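Local coordinates for protein condensin complex subunit 3 (Schizosaccharomyces pombe, PDB 5OQR) that serves as a regulatory HEAT-repeat subunit of condensin, the complex that converts interphase chromatin into condensed, mitotic-like chromosomes, at residues K206-A210 / R211-K215. Sequence-based numbering, arbitrary orientation.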
loop_
_atom_site.group_PDB
_atom_site.type_symbol
_atom_site.label_atom_id
_atom_site.label_comp_id
_atom_site.label_asym_id
_atom_site.label_seq_id
_atom_site.Cartn_x
_atom_site.Cartn_y
_atom_site.Cartn_z
ATOM N N LYS A 206 4.129 12.726 -3.170
ATOM C CA LYS A 206 5.359 13.453 -2.890
ATOM C C LYS A 206 5.083 14.889 -2.465
ATOM O O LYS A 206 5.829 15.449 -1.654
ATOM C CB LYS A 206 6.258 13.429 -4.123
ATOM C CG LYS A 206 7.463 14.325 -4.027
ATOM C CD LYS A 206 8.437 14.007 -5.128
ATOM C CE LYS A 206 9.253 15.215 -5.506
ATOM N NZ LYS A 206 10.080 15.734 -4.386
ATOM N N CYS A 207 4.026 15.502 -2.999
ATOM C CA CYS A 207 3.721 16.882 -2.642
ATOM C C CYS A 207 3.393 17.020 -1.162
ATOM O O CYS A 207 3.693 18.054 -0.557
ATOM C CB CYS A 207 2.559 17.403 -3.488
ATOM S SG CYS A 207 3.082 18.361 -4.921
ATOM N N VAL A 208 2.786 15.994 -0.563
ATOM C CA VAL A 208 2.399 16.085 0.841
ATOM C C VAL A 208 3.635 16.222 1.720
ATOM O O VAL A 208 3.666 17.028 2.657
ATOM C CB VAL A 208 1.550 14.866 1.249
ATOM C CG1 VAL A 208 0.976 15.068 2.642
ATOM C CG2 VAL A 208 0.427 14.620 0.252
ATOM N N TYR A 209 4.676 15.440 1.429
ATOM C CA TYR A 209 5.903 15.506 2.211
ATOM C C TYR A 209 6.795 16.662 1.785
ATOM O O TYR A 209 7.494 17.242 2.625
ATOM C CB TYR A 209 6.682 14.195 2.083
ATOM C CG TYR A 209 5.861 12.952 2.330
ATOM C CD1 TYR A 209 5.436 12.618 3.608
ATOM C CD2 TYR A 209 5.524 12.103 1.285
ATOM C CE1 TYR A 209 4.689 11.481 3.836
ATOM C CE2 TYR A 209 4.779 10.963 1.502
ATOM C CZ TYR A 209 4.364 10.655 2.780
ATOM O OH TYR A 209 3.620 9.517 3.002
ATOM N N ALA A 210 6.783 17.015 0.499
ATOM C CA ALA A 210 7.751 17.973 -0.023
ATOM C C ALA A 210 7.324 19.416 0.217
ATOM O O ALA A 210 8.171 20.276 0.480
ATOM C CB ALA A 210 7.964 17.732 -1.517
ATOM N N ARG A 211 6.030 19.706 0.131
ATOM C CA ARG A 211 5.555 21.085 0.180
ATOM C C ARG A 211 4.528 21.340 1.269
ATOM O O ARG A 211 4.607 22.362 1.953
ATOM C CB ARG A 211 4.947 21.480 -1.175
ATOM C CG ARG A 211 5.795 21.111 -2.386
ATOM C CD ARG A 211 6.084 22.317 -3.261
ATOM N NE ARG A 211 7.085 23.197 -2.665
ATOM C CZ ARG A 211 7.584 24.277 -3.258
ATOM N NH1 ARG A 211 8.493 25.014 -2.635
ATOM N NH2 ARG A 211 7.178 24.622 -4.474
ATOM N N VAL A 212 3.568 20.435 1.457
ATOM C CA VAL A 212 2.412 20.749 2.289
ATOM C C VAL A 212 2.751 20.633 3.770
ATOM O O VAL A 212 2.336 21.468 4.579
ATOM C CB VAL A 212 1.226 19.843 1.911
ATOM C CG1 VAL A 212 -0.041 20.325 2.597
ATOM C CG2 VAL A 212 1.034 19.807 0.402
ATOM N N LEU A 213 3.488 19.599 4.157
ATOM C CA LEU A 213 3.789 19.379 5.565
ATOM C C LEU A 213 4.790 20.410 6.072
ATOM O O LEU A 213 4.605 20.954 7.167
ATOM C CB LEU A 213 4.310 17.958 5.784
ATOM C CG LEU A 213 3.202 16.907 5.901
ATOM C CD1 LEU A 213 3.745 15.509 5.693
ATOM C CD2 LEU A 213 2.516 17.005 7.251
ATOM N N PRO A 214 5.863 20.697 5.332
ATOM C CA PRO A 214 6.752 21.795 5.745
ATOM C C PRO A 214 6.016 23.066 6.131
ATOM O O PRO A 214 6.484 23.797 7.014
ATOM C CB PRO A 214 7.630 22.011 4.507
ATOM C CG PRO A 214 7.571 20.724 3.735
ATOM C CD PRO A 214 6.490 19.852 4.303
ATOM N N LYS A 215 4.879 23.359 5.494
ATOM C CA LYS A 215 4.108 24.540 5.867
ATOM C C LYS A 215 3.728 24.510 7.340
ATOM O O LYS A 215 3.629 25.564 7.977
ATOM C CB LYS A 215 2.861 24.652 4.988
ATOM C CG LYS A 215 3.091 25.441 3.706
ATOM C CD LYS A 215 2.362 24.840 2.514
ATOM C CE LYS A 215 0.854 24.864 2.694
ATOM N NZ LYS A 215 0.142 24.480 1.443
#
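The Tyr209 ring meets Leu213 obliquely, its CD1 3.9 Å from Leu213 CD1, the two side chains lying alongside and pointing the same way. The other flat group, the Arg211 guanidinium, has Ala210 O off its edge, near its plane. Leu213 CG stands anti to its own carbonyl carbon (chi1 -82°), which lets the branched end reach back along the helix, where CD1 also approaches Val208 CG1 at 4.1 Å. A leucine suits this place because one methyl can touch both the aromatic ring and the valine.

Along the same turns the backbone widens. Cys207 O accepts two N-H groups, an i+4 bond from Arg211 N at 2.9 Å and an i+5 bond from Val212 N at 3.1 Å. Leu213 N makes a second i+5, pi-type bond to Val208 O at 3.0 Å. Pro214, which has no N-H to give, suits a position that needs no donor: its CD lies 3.3 Å from Tyr209 O and its CG 3.3 Å from Ala210 O. With an alanine here the ring would be gone, and these two carbonyl oxygens would probably lose their apolar cover while the backbone became freer to turn.

Among the packed helices of the HEAT-repeat array, Val208 and Val212 pack on Leu180 of helix 173-182, while Tyr209 reaches Ile230 and Trp233 of helix 224-235 and Leu213 touches Met249 of helix 240-257, joining helix 202-212 to its neighbours.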